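Local coordinates for Carboxylesterase/phospholipase family protein (Francisella tularensis subsp. tularensis, PDB 4F21) that probably hydrolyses carboxylic ester bonds as a serine hydrolase of the alpha/beta-hydrolase superfamily, at residues 187-192 and 219-224; 120-125 and 153-158; 29-34 and 66-71; 142-147 and 163-168; 180-185 and 212-217. All blocks are in the same frame, centred on the assembly; numbering follows the deposited sequence.

Contact 1 (187-192 and 219-224); sequences LVCHGT and KHYVGM
Y221 lays its ring edge against C189: CE1 comes within 4.1 Å of C189 CB, near the ring plane, and H190 O lies at the same edge. With its CG anti to the carbonyl carbon (chi1 -59°), Y221 runs back alongside strand 187-191, and its OH continues to a hydrogen bond with D235 of helix 230-243. On that face, the L187 side chain crosses the extended chain of K219 at about a right angle, its CD1 3.9 Å from K219 CD. T192 bends in at the far end, where its backbone N bonds to Y221 O at 3.0 Å and OG1 adds a weak bond to the same oxygen. M224 curls its bent thioether back so that CE rests 3.6 Å from G191 CA. Behind them stands the parallel backbone pairing: K219 N gives to V188 O, H190 N to K219 O at 3.3 Å, and Y221 N to H190 O at 2.9 Å. On the opposite face, H190 leads its imidazole away from strand 219-221, and its NE2 bonds to L197 O. Segments 187-191 and 219-221 run 17° apart; their strands close a beta-alpha-beta crossover through helix 199-210 at the edge of the alpha/beta-hydrolase sheet.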
# COMPACT_ATOMS: atom_id res chain seq x y z
N LEU A 187 -2.32 -7.63 3.44
CA LEU A 187 -1.02 -8.09 3.91
C LEU A 187 -0.22 -6.92 4.45
O LEU A 187 0.10 -5.99 3.71
CB LEU A 187 -0.24 -8.78 2.79
CG LEU A 187 1.20 -9.17 3.13
CD1 LEU A 187 1.23 -10.21 4.24
CD2 LEU A 187 1.95 -9.66 1.90
N VAL A 188 0.10 -6.98 5.73
CA VAL A 188 0.96 -5.99 6.35
C VAL A 188 2.34 -6.60 6.56
O VAL A 188 2.46 -7.69 7.11
CB VAL A 188 0.40 -5.52 7.70
CG1 VAL A 188 1.21 -4.36 8.24
CG2 VAL A 188 -1.06 -5.13 7.56
N CYS A 189 3.37 -5.89 6.12
CA CYS A 189 4.75 -6.30 6.36
C CYS A 189 5.51 -5.14 6.99
O CYS A 189 5.23 -3.98 6.69
CB CYS A 189 5.43 -6.73 5.06
SG CYS A 189 4.68 -8.16 4.23
N HIS A 190 6.47 -5.44 7.86
CA HIS A 190 7.23 -4.38 8.53
C HIS A 190 8.56 -4.85 9.12
O HIS A 190 8.68 -5.97 9.61
CB HIS A 190 6.38 -3.72 9.62
CG HIS A 190 6.68 -2.26 9.81
ND1 HIS A 190 5.78 -1.27 9.49
CD2 HIS A 190 7.79 -1.63 10.26
CE1 HIS A 190 6.31 -0.09 9.75
NE2 HIS A 190 7.53 -0.28 10.22
N GLY A 191 9.56 -3.97 9.08
CA GLY A 191 10.88 -4.29 9.59
C GLY A 191 11.00 -4.04 11.08
O GLY A 191 10.43 -3.09 11.61
N THR A 192 11.76 -4.90 11.75
CA THR A 192 11.94 -4.82 13.19
C THR A 192 12.92 -3.71 13.59
O THR A 192 12.69 -2.99 14.56
CB THR A 192 12.41 -6.17 13.77
OG1 THR A 192 11.33 -7.11 13.69
CG2 THR A 192 12.84 -6.03 15.22
N LYS A 219 3.12 -9.59 9.25
CA LYS A 219 4.38 -10.29 9.08
C LYS A 219 5.57 -9.36 9.27
O LYS A 219 5.96 -8.64 8.35
CB LYS A 219 4.43 -10.95 7.70
CG LYS A 219 3.18 -11.73 7.34
CD LYS A 219 3.44 -12.74 6.25
CE LYS A 219 2.26 -13.69 6.10
NZ LYS A 219 2.56 -14.81 5.18
N HIS A 220 6.15 -9.37 10.47
CA HIS A 220 7.34 -8.56 10.72
C HIS A 220 8.62 -9.37 10.52
O HIS A 220 8.64 -10.58 10.72
CB HIS A 220 7.31 -7.91 12.11
CG HIS A 220 7.53 -8.86 13.24
ND1 HIS A 220 6.52 -9.25 14.10
CD2 HIS A 220 8.65 -9.50 13.66
CE1 HIS A 220 7.01 -10.08 15.00
NE2 HIS A 220 8.30 -10.26 14.76
N TYR A 221 9.69 -8.69 10.12
CA TYR A 221 10.96 -9.35 9.84
C TYR A 221 12.08 -8.85 10.74
O TYR A 221 12.40 -7.66 10.75
CB TYR A 221 11.33 -9.18 8.36
CG TYR A 221 10.28 -9.73 7.42
CD1 TYR A 221 9.17 -8.97 7.05
CD2 TYR A 221 10.38 -11.02 6.92
CE1 TYR A 221 8.20 -9.47 6.20
CE2 TYR A 221 9.41 -11.53 6.07
CZ TYR A 221 8.33 -10.75 5.71
OH TYR A 221 7.36 -11.25 4.87
N VAL A 222 12.66 -9.75 11.52
CA VAL A 222 13.72 -9.39 12.45
C VAL A 222 14.94 -8.91 11.68
O VAL A 222 15.23 -9.39 10.58
CB VAL A 222 14.11 -10.58 13.36
CG1 VAL A 222 14.99 -10.10 14.52
CG2 VAL A 222 12.86 -11.27 13.88
N GLY A 223 15.65 -7.94 12.25
CA GLY A 223 16.88 -7.44 11.66
C GLY A 223 16.64 -6.44 10.55
O GLY A 223 17.38 -5.47 10.42
N MET A 224 15.61 -6.68 9.75
CA MET A 224 15.30 -5.81 8.62
C MET A 224 14.94 -4.41 9.09
O MET A 224 14.24 -4.23 10.09
CB MET A 224 14.17 -6.39 7.78
CG MET A 224 14.07 -5.76 6.40
SD MET A 224 12.68 -6.38 5.45
CE MET A 224 11.32 -5.57 6.28

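Contact 2 (120-125 and 153-158); sequences LIDSQV and SQRKLG
The guanidinium of R155 carries I121 on one face, with CG2 3.4 Å above the plane over its centre, while D122 OD1 sits at its edge near the plane and S153 OG lies in plane at the edge as well. The contact pins the connection after helix 144-150 onto helix 111-126, two of the helices that flank the central sheet of the alpha/beta-hydrolase fold. A salt bridge joins D122 to R155, with OD1 2.6 Å from NH2 and 2.8 Å from NH1. Both hydrogen bonds in it are weak and bent, because the single oxygen faces the gap between the two nitrogens; the carboxylate and guanidinium planes stand 55° apart. The arginine chain bends at chi2 (89°), which folds the head over the isoleucine. NE makes a weak bond to S153 OG, and that hydroxyl gives a hydrogen bond to R155 O at 3.0 Å, so one serine hydroxyl meets both the NE of the side chain and the backbone O of R155. NH1 has a further weak bond to N118, one turn earlier in the helix. Beneath the charged layer the contact turns apolar: I121 and L157 meet tip to tip, and both also pack on L136 of strand 134-139. Here I121 CD1 approaches L157 CD1 to 3.8 Å, and I121 CG2 lies 3.8 Å from L157 CD2.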
# COMPACT_ATOMS: atom_id res chain seq x y z
N LEU A 120 -7.15 5.79 -11.48
CA LEU A 120 -6.41 4.66 -12.03
C LEU A 120 -7.24 3.40 -11.95
O LEU A 120 -7.35 2.66 -12.94
CB LEU A 120 -5.08 4.47 -11.28
CG LEU A 120 -3.84 5.17 -11.83
CD1 LEU A 120 -2.66 4.99 -10.87
CD2 LEU A 120 -3.49 4.63 -13.21
N ILE A 121 -7.87 3.16 -10.80
CA ILE A 121 -8.69 1.97 -10.64
C ILE A 121 -9.84 2.06 -11.63
O ILE A 121 -10.12 1.10 -12.36
CB ILE A 121 -9.25 1.82 -9.21
CG1 ILE A 121 -8.10 1.79 -8.20
CG2 ILE A 121 -10.07 0.55 -9.10
CD1 ILE A 121 -8.58 1.74 -6.77
N ASP A 122 -10.47 3.23 -11.69
CA ASP A 122 -11.60 3.45 -12.59
C ASP A 122 -11.15 3.28 -14.03
O ASP A 122 -11.97 3.02 -14.91
CB ASP A 122 -12.19 4.85 -12.39
CG ASP A 122 -13.15 4.93 -11.21
OD1 ASP A 122 -13.71 3.89 -10.81
OD2 ASP A 122 -13.35 6.05 -10.68
N SER A 123 -9.85 3.41 -14.26
CA SER A 123 -9.30 3.28 -15.60
C SER A 123 -9.04 1.82 -15.95
O SER A 123 -9.14 1.42 -17.11
CB SER A 123 -8.01 4.10 -15.73
OG SER A 123 -7.52 4.08 -17.06
N GLN A 124 -8.73 1.01 -14.93
CA GLN A 124 -8.44 -0.41 -15.13
C GLN A 124 -9.73 -1.22 -15.20
O GLN A 124 -9.77 -2.27 -15.85
CB GLN A 124 -7.54 -0.95 -14.03
CG GLN A 124 -6.07 -0.58 -14.19
CD GLN A 124 -5.44 -1.25 -15.39
OE1 GLN A 124 -5.77 -2.38 -15.73
NE2 GLN A 124 -4.53 -0.53 -16.05
N VAL A 125 -10.77 -0.73 -14.54
CA VAL A 125 -12.06 -1.40 -14.54
C VAL A 125 -12.69 -1.32 -15.92
O VAL A 125 -13.05 -2.34 -16.51
CB VAL A 125 -13.03 -0.78 -13.51
CG1 VAL A 125 -14.42 -1.36 -13.67
CG2 VAL A 125 -12.51 -1.01 -12.10
N SER A 153 -12.74 2.99 -0.75
CA SER A 153 -13.16 2.67 -2.10
C SER A 153 -14.62 2.24 -2.08
O SER A 153 -15.00 1.32 -1.37
CB SER A 153 -12.29 1.54 -2.66
OG SER A 153 -12.73 1.14 -3.95
N GLN A 154 -15.43 2.93 -2.87
CA GLN A 154 -16.86 2.66 -2.93
C GLN A 154 -17.14 1.31 -3.59
O GLN A 154 -18.27 0.82 -3.56
CB GLN A 154 -17.59 3.77 -3.68
CG GLN A 154 -16.78 5.05 -3.86
CD GLN A 154 -15.84 5.00 -5.06
OE1 GLN A 154 -15.80 4.01 -5.79
NE2 GLN A 154 -15.09 6.08 -5.27
N ARG A 155 -16.11 0.70 -4.17
CA ARG A 155 -16.27 -0.58 -4.86
C ARG A 155 -15.33 -1.67 -4.35
O ARG A 155 -14.35 -1.40 -3.66
CB ARG A 155 -16.11 -0.40 -6.37
CG ARG A 155 -15.29 0.80 -6.77
CD ARG A 155 -13.82 0.46 -6.89
NE ARG A 155 -13.03 1.65 -7.17
CZ ARG A 155 -12.93 2.20 -8.38
NH1 ARG A 155 -12.19 3.29 -8.55
NH2 ARG A 155 -13.57 1.66 -9.41
N LYS A 156 -15.66 -2.91 -4.70
CA LYS A 156 -14.95 -4.08 -4.19
C LYS A 156 -13.58 -4.26 -4.83
O LYS A 156 -13.47 -4.57 -6.01
CB LYS A 156 -15.81 -5.34 -4.39
CG LYS A 156 -15.15 -6.63 -3.93
CD LYS A 156 -15.02 -6.69 -2.42
CE LYS A 156 -13.90 -7.64 -2.01
NZ LYS A 156 -13.98 -8.95 -2.73
N LEU A 157 -12.53 -4.08 -4.03
CA LEU A 157 -11.16 -4.23 -4.52
C LEU A 157 -10.58 -5.60 -4.18
O LEU A 157 -11.27 -6.45 -3.62
CB LEU A 157 -10.27 -3.11 -3.99
CG LEU A 157 -10.57 -1.74 -4.61
CD1 LEU A 157 -9.69 -0.66 -4.00
CD2 LEU A 157 -10.38 -1.80 -6.12
N GLY A 158 -9.31 -5.81 -4.52
CA GLY A 158 -8.73 -7.14 -4.48
C GLY A 158 -7.80 -7.43 -3.32
O GLY A 158 -7.72 -8.57 -2.86

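Contact 3 (29-34 and 66-71); sequences LMEPAK and EIRFIF
M30 and F69 form a hydrogen-bonded antiparallel pair, joining edge strand 27-30 to strand 67-72 at one border of the alpha/beta-hydrolase sheet, where the pairing departs from the parallel order of the other strands. Two backbone bonds close it: M30 N to F69 O at 2.9 Å, and F69 N to M30 O at 2.9 Å. Both lie in the carbonyl plane, and both are nearly straight at the hydrogen. CA-H...O contacts supplement them, one from L29 CA to F69 O and one from R68 CA to M30 O.

Apolar contacts follow on the two faces. M30 CB meets F69 CB at 3.8 Å, on the side where both residues also touch V57. On the other side L29 and I70 lie side by side pointing the same way, with CD1 of one 3.7 Å from CD1 of the other. Beyond the strand end P32 leans on the other chain segment: its CB approaches I67 N to 3.3 Å, and its CD lies against R68 CA.

The charged contact is the salt bridge between E31 and R68. E31 turns away at CB but bends at chi2 (62°), bringing its carboxylate back alongside the arginine, with the two flat groups 67° apart. R68 bends at chi3, and its NH2 stands 3.1 Å from E31 OE1.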
# COMPACT_ATOMS: atom_id res chain seq x y z
N LEU A 29 4.23 0.61 -17.17
CA LEU A 29 3.18 -0.38 -17.35
C LEU A 29 3.74 -1.69 -17.89
O LEU A 29 4.38 -1.71 -18.94
CB LEU A 29 2.08 0.17 -18.26
CG LEU A 29 0.70 -0.47 -18.13
CD1 LEU A 29 -0.38 0.55 -18.42
CD2 LEU A 29 0.57 -1.67 -19.06
N MET A 30 3.52 -2.77 -17.14
CA MET A 30 3.92 -4.09 -17.60
C MET A 30 2.70 -4.88 -18.06
O MET A 30 1.83 -5.22 -17.25
CB MET A 30 4.66 -4.86 -16.51
CG MET A 30 6.09 -4.39 -16.28
SD MET A 30 6.98 -5.50 -15.17
CE MET A 30 8.57 -4.68 -15.06
N GLU A 31 2.65 -5.17 -19.35
CA GLU A 31 1.57 -5.98 -19.91
C GLU A 31 1.97 -7.45 -19.83
O GLU A 31 3.08 -7.82 -20.21
CB GLU A 31 1.29 -5.57 -21.35
CG GLU A 31 -0.14 -5.82 -21.79
CD GLU A 31 -1.14 -5.02 -20.98
OE1 GLU A 31 -2.04 -5.63 -20.37
OE2 GLU A 31 -1.02 -3.77 -20.96
N PRO A 32 1.06 -8.30 -19.33
CA PRO A 32 1.38 -9.71 -19.09
C PRO A 32 1.52 -10.49 -20.39
O PRO A 32 1.05 -10.03 -21.44
CB PRO A 32 0.17 -10.20 -18.30
CG PRO A 32 -0.95 -9.33 -18.74
CD PRO A 32 -0.34 -7.98 -18.97
N ALA A 33 2.16 -11.65 -20.31
CA ALA A 33 2.37 -12.50 -21.48
C ALA A 33 1.05 -12.95 -22.09
O ALA A 33 0.82 -12.78 -23.29
CB ALA A 33 3.23 -13.70 -21.11
N LYS A 34 0.18 -13.53 -21.27
CA LYS A 34 -1.16 -13.89 -21.72
C LYS A 34 -2.10 -12.71 -21.48
O LYS A 34 -1.65 -11.63 -21.11
CB LYS A 34 -1.67 -15.14 -20.99
CG LYS A 34 -0.81 -16.38 -21.19
CD LYS A 34 -1.40 -17.58 -20.46
CE LYS A 34 -0.54 -18.82 -20.66
NZ LYS A 34 -1.11 -20.01 -19.96
N GLU A 66 -0.99 -13.66 -16.51
CA GLU A 66 -2.23 -12.88 -16.56
C GLU A 66 -2.27 -11.72 -15.58
O GLU A 66 -3.33 -11.38 -15.05
CB GLU A 66 -3.43 -13.80 -16.30
CG GLU A 66 -3.47 -15.05 -17.16
CD GLU A 66 -4.72 -15.87 -16.93
OE1 GLU A 66 -5.77 -15.50 -17.50
OE2 GLU A 66 -4.65 -16.87 -16.19
N ILE A 67 -1.12 -11.09 -15.34
CA ILE A 67 -1.05 -9.99 -14.38
C ILE A 67 -0.43 -8.72 -14.95
O ILE A 67 0.75 -8.69 -15.30
CB ILE A 67 -0.29 -10.40 -13.10
CG1 ILE A 67 -0.97 -11.59 -12.43
CG2 ILE A 67 -0.21 -9.24 -12.13
CD1 ILE A 67 -0.29 -12.06 -11.17
N ARG A 68 -1.24 -7.66 -15.05
CA ARG A 68 -0.77 -6.35 -15.47
C ARG A 68 -0.18 -5.61 -14.28
O ARG A 68 -0.76 -5.61 -13.20
CB ARG A 68 -1.91 -5.52 -16.05
CG ARG A 68 -1.52 -4.09 -16.40
CD ARG A 68 -2.72 -3.24 -16.79
NE ARG A 68 -3.28 -3.64 -18.08
CZ ARG A 68 -4.39 -4.34 -18.24
NH1 ARG A 68 -5.07 -4.75 -17.18
NH2 ARG A 68 -4.82 -4.65 -19.45
N PHE A 69 0.97 -4.97 -14.47
CA PHE A 69 1.58 -4.21 -13.38
C PHE A 69 1.56 -2.70 -13.64
O PHE A 69 1.97 -2.23 -14.70
CB PHE A 69 3.01 -4.69 -13.11
CG PHE A 69 3.08 -5.91 -12.23
CD1 PHE A 69 3.16 -7.18 -12.78
CD2 PHE A 69 3.08 -5.79 -10.85
CE1 PHE A 69 3.23 -8.30 -11.97
CE2 PHE A 69 3.15 -6.90 -10.04
CZ PHE A 69 3.23 -8.16 -10.60
N ILE A 70 1.07 -1.96 -12.65
CA ILE A 70 0.99 -0.50 -12.73
C ILE A 70 1.93 0.17 -11.72
O ILE A 70 1.74 0.03 -10.52
CB ILE A 70 -0.44 -0.01 -12.46
CG1 ILE A 70 -1.41 -0.63 -13.46
CG2 ILE A 70 -0.51 1.51 -12.52
CD1 ILE A 70 -1.08 -0.30 -14.89
N PHE A 71 2.93 0.89 -12.23
CA PHE A 71 3.88 1.62 -11.39
C PHE A 71 3.78 3.12 -11.60
O PHE A 71 4.55 3.69 -12.38
CB PHE A 71 5.31 1.18 -11.70
CG PHE A 71 5.69 -0.16 -11.15
CD1 PHE A 71 6.16 -0.27 -9.85
CD2 PHE A 71 5.59 -1.30 -11.93
CE1 PHE A 71 6.51 -1.50 -9.34
CE2 PHE A 71 5.94 -2.53 -11.42
CZ PHE A 71 6.40 -2.64 -10.12

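Contact 4 (142-147 and 163-168); sequences GGIIAT and LSTYLP
I144 leaves helix 144-150 with CB branching into two arms, both spent on segment 163-168. This is the chain entering helix 144-150 just after the nucleophile elbow of an alpha/beta-hydrolase, probably that of S140, packed on the chain that leaves strand 159-163. CG2 of I144, anti to its backbone N, touches P168 CG at 3.6 Å. Along the other arm, CG1 comes within 3.5 Å of T165 CG2, the two side chains crossing at about a right angle. At the tip, CD1 reaches Y166 CE1 at 3.9 Å, approaching the ring obliquely, and also nears P168 CG, while P168 CD lies over one face of that same ring. The tyrosine is held at its far end by a hydrogen bond from OH to N82.

G143, with no side chain, lets T165 come close to the backbone: OG1 lies 3.2 Å from G143 CA. That hydroxyl also makes a hydrogen bond with S140 O, linking this loop to the turn of the putative nucleophile. Further along the helix, T147 CG2 only grazes L167 CD1. No hydrogen bond joins the two segments, and T165 CG2 packs against the backbone, 3.3 Å from I144 N.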
# COMPACT_ATOMS: atom_id res chain seq x y z
N GLY A 142 4.33 5.53 0.37
CA GLY A 142 3.24 5.16 -0.52
C GLY A 142 2.20 4.28 0.12
O GLY A 142 1.02 4.34 -0.25
N GLY A 143 2.62 3.47 1.09
CA GLY A 143 1.74 2.50 1.73
C GLY A 143 0.47 3.08 2.34
O GLY A 143 -0.50 2.37 2.58
N ILE A 144 0.49 4.39 2.59
CA ILE A 144 -0.65 5.10 3.13
C ILE A 144 -1.79 5.17 2.11
O ILE A 144 -2.96 4.97 2.45
CB ILE A 144 -0.26 6.54 3.53
CG1 ILE A 144 1.04 6.53 4.34
CG2 ILE A 144 -1.39 7.21 4.29
CD1 ILE A 144 1.77 7.86 4.35
N ILE A 145 -1.44 5.43 0.86
CA ILE A 145 -2.42 5.71 -0.19
C ILE A 145 -3.04 4.43 -0.76
O ILE A 145 -3.91 4.48 -1.63
CB ILE A 145 -1.79 6.55 -1.32
CG1 ILE A 145 -0.81 7.57 -0.74
CG2 ILE A 145 -2.86 7.28 -2.13
CD1 ILE A 145 -1.47 8.65 0.09
N ALA A 146 -2.59 3.28 -0.27
CA ALA A 146 -3.13 2.00 -0.73
C ALA A 146 -4.22 1.50 0.21
O ALA A 146 -5.28 1.06 -0.23
CB ALA A 146 -2.02 0.97 -0.86
N THR A 147 -3.93 1.56 1.50
CA THR A 147 -4.87 1.11 2.52
C THR A 147 -6.08 2.02 2.57
O THR A 147 -7.19 1.60 2.24
CB THR A 147 -4.19 1.03 3.91
OG1 THR A 147 -3.17 0.02 3.89
CG2 THR A 147 -5.20 0.68 4.98
N LEU A 163 3.54 -2.13 3.28
CA LEU A 163 4.93 -2.47 3.51
C LEU A 163 5.66 -1.30 4.14
O LEU A 163 5.86 -0.27 3.50
CB LEU A 163 5.61 -2.83 2.19
CG LEU A 163 4.95 -3.89 1.31
CD1 LEU A 163 5.23 -3.62 -0.16
CD2 LEU A 163 5.43 -5.28 1.68
N SER A 164 6.04 -1.47 5.41
CA SER A 164 6.82 -0.46 6.14
C SER A 164 6.09 0.87 6.23
O SER A 164 6.71 1.93 6.08
CB SER A 164 8.18 -0.27 5.48
OG SER A 164 8.76 -1.52 5.17
N THR A 165 4.79 0.82 6.48
CA THR A 165 3.96 2.03 6.45
C THR A 165 3.08 2.21 7.69
O THR A 165 2.39 1.29 8.12
CB THR A 165 3.07 2.05 5.20
OG1 THR A 165 3.88 1.99 4.03
CG2 THR A 165 2.26 3.33 5.17
N TYR A 166 3.10 3.42 8.24
CA TYR A 166 2.27 3.78 9.37
C TYR A 166 0.90 4.27 8.91
O TYR A 166 0.63 4.35 7.71
CB TYR A 166 2.96 4.84 10.24
CG TYR A 166 3.09 6.22 9.62
CD1 TYR A 166 3.49 6.38 8.30
CD2 TYR A 166 2.81 7.36 10.36
CE1 TYR A 166 3.60 7.64 7.74
CE2 TYR A 166 2.92 8.61 9.81
CZ TYR A 166 3.31 8.75 8.50
OH TYR A 166 3.42 10.01 7.95
N LEU A 167 0.03 4.59 9.86
CA LEU A 167 -1.33 5.01 9.54
C LEU A 167 -1.62 6.42 10.06
O LEU A 167 -2.15 6.57 11.16
CB LEU A 167 -2.34 4.01 10.12
CG LEU A 167 -3.63 3.77 9.35
CD1 LEU A 167 -3.34 3.53 7.87
CD2 LEU A 167 -4.39 2.59 9.94
N PRO A 168 -1.28 7.45 9.27
CA PRO A 168 -1.42 8.85 9.68
C PRO A 168 -2.84 9.36 9.48
O PRO A 168 -3.61 8.76 8.73
CB PRO A 168 -0.49 9.58 8.71
CG PRO A 168 -0.58 8.78 7.47
CD PRO A 168 -0.71 7.33 7.92

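Contact 5 (180-185 and 212-217); sequences INKGLP and SGFANE
K182 lays its aliphatic chain over one face of the F214 ring, with CG 3.4 Å above the plane and offset toward the rim. This is a CH-pi contact: CG stands 3.8 Å from the ring centroid, 25° off the normal, and the extended lysine crosses the phenylalanine at about a right angle. Further out, the chain runs past the helix end, where K182 CE comes within 3.4 Å of S212 O. At the ring edge, near its plane, L184 CD2 lies 3.8 Å from F214 CD1. N181 O approaches obliquely, 3.2 Å from F214 CE1, and is itself held by the backbone bond from L184 N, which closes a tight turn beside the ring.

F214 has CG anti to its carbonyl carbon (chi1 -61°), which swings the ring in against this turn. Two glycines shape the surrounding backbone. G213 ends helix 199-210 in a Schellman motif with positive phi, and K182 passes close over it, its CB 3.5 Å from G213 O; G183, also at positive phi, completes the turn on the other segment.

The arrangement joins the loop before strand 186-191 to the link between helix 199-210 and strand 216-221. F214 packs further on I151 and on I186 of the neighbouring strand, while N181 bonds to A150 O at the end of helix 144-150 and to L157 N.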
# COMPACT_ATOMS: atom_id res chain seq x y z
N ILE A 180 -17.75 -2.32 2.40
CA ILE A 180 -17.82 -3.14 1.20
C ILE A 180 -16.56 -3.99 1.01
O ILE A 180 -16.58 -4.98 0.28
CB ILE A 180 -18.05 -2.26 -0.06
CG1 ILE A 180 -16.74 -1.68 -0.59
CG2 ILE A 180 -19.05 -1.15 0.24
N ASN A 181 -15.48 -3.60 1.68
CA ASN A 181 -14.21 -4.31 1.57
C ASN A 181 -13.73 -4.83 2.92
O ASN A 181 -12.60 -5.31 3.03
CB ASN A 181 -13.12 -3.39 1.02
CG ASN A 181 -12.89 -3.58 -0.47
OD1 ASN A 181 -12.93 -4.70 -0.98
ND2 ASN A 181 -12.65 -2.49 -1.18
N LYS A 182 -14.58 -4.73 3.93
CA LYS A 182 -14.26 -5.26 5.25
C LYS A 182 -14.09 -6.77 5.22
O LYS A 182 -15.06 -7.52 5.34
CB LYS A 182 -15.31 -4.85 6.28
CG LYS A 182 -15.20 -3.41 6.73
CD LYS A 182 -16.10 -3.11 7.91
CE LYS A 182 -16.09 -1.63 8.24
NZ LYS A 182 -17.07 -1.29 9.30
N GLY A 183 -12.85 -7.21 5.03
CA GLY A 183 -12.55 -8.62 4.95
C GLY A 183 -11.80 -8.97 3.68
O GLY A 183 -11.60 -10.15 3.38
N LEU A 184 -11.38 -7.95 2.94
CA LEU A 184 -10.56 -8.18 1.76
C LEU A 184 -9.15 -8.55 2.21
O LEU A 184 -8.71 -8.10 3.27
CB LEU A 184 -10.53 -6.95 0.84
CG LEU A 184 -9.40 -5.93 1.01
CD1 LEU A 184 -9.34 -5.00 -0.18
CD2 LEU A 184 -9.56 -5.13 2.29
N PRO A 185 -8.46 -9.38 1.43
CA PRO A 185 -7.09 -9.82 1.75
C PRO A 185 -6.11 -8.67 1.94
O PRO A 185 -5.73 -8.01 0.97
CB PRO A 185 -6.71 -10.64 0.52
CG PRO A 185 -7.99 -11.19 0.03
CD PRO A 185 -8.99 -10.09 0.25
N SER A 212 -11.10 -2.15 13.02
CA SER A 212 -11.91 -1.43 12.05
C SER A 212 -12.82 -2.37 11.28
O SER A 212 -13.81 -1.95 10.68
CB SER A 212 -11.01 -0.66 11.07
OG SER A 212 -11.78 0.04 10.11
N GLY A 213 -12.48 -3.66 11.29
CA GLY A 213 -13.27 -4.66 10.60
C GLY A 213 -12.51 -5.30 9.45
O GLY A 213 -13.06 -6.12 8.71
N PHE A 214 -11.25 -4.93 9.30
CA PHE A 214 -10.40 -5.48 8.24
C PHE A 214 -9.34 -6.40 8.83
O PHE A 214 -8.33 -5.93 9.37
CB PHE A 214 -9.73 -4.36 7.45
CG PHE A 214 -10.68 -3.43 6.76
CD1 PHE A 214 -10.96 -3.59 5.41
CD2 PHE A 214 -11.28 -2.39 7.45
CE1 PHE A 214 -11.84 -2.73 4.77
CE2 PHE A 214 -12.15 -1.53 6.81
CZ PHE A 214 -12.43 -1.69 5.48
N ALA A 215 -9.55 -7.71 8.72
CA ALA A 215 -8.56 -8.67 9.18
C ALA A 215 -7.35 -8.66 8.26
O ALA A 215 -7.47 -8.44 7.06
CB ALA A 215 -9.18 -10.06 9.23
N ASN A 216 -6.17 -8.90 8.84
CA ASN A 216 -4.93 -8.87 8.07
C ASN A 216 -3.85 -9.76 8.67
O ASN A 216 -3.81 -9.97 9.88
CB ASN A 216 -4.41 -7.44 7.94
CG ASN A 216 -3.98 -6.84 9.27
OD1 ASN A 216 -2.86 -7.06 9.72
ND2 ASN A 216 -4.87 -6.08 9.89
N GLU A 217 -2.98 -10.27 7.80
CA GLU A 217 -1.79 -11.00 8.24
C GLU A 217 -0.69 -10.00 8.57
O GLU A 217 -0.30 -9.21 7.72
CB GLU A 217 -1.29 -11.93 7.13
CG GLU A 217 -2.09 -13.21 6.94
CD GLU A 217 -1.63 -13.99 5.73
OE1 GLU A 217 -1.41 -13.37 4.67
OE2 GLU A 217 -1.47 -15.23 5.84

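In the fold
Contacts 1 and 3 lie at the two borders of one sheet, their centres 27 Å apart; contact 1 pairs the last two parallel strands, contact 3 adds the antiparallel edge strand. Contact 5 shares strand 216-221 with contact 1 and lies at that strand's beginning, with V188 N 3.0 Å from E217 O. Contact 4 is the innermost, about 5 Å from the chain centre, and meets contact 1 where C189 O lies 2.9 Å from S164 N. Both border the likely catalytic triad of S140, D194 and H226: the H190 side chain touches it, T165 lies near. Contact 2 touches contact 5 through L157 N and N181 OD1, 3.1 Å apart, and lies across the chain centre from contact 1.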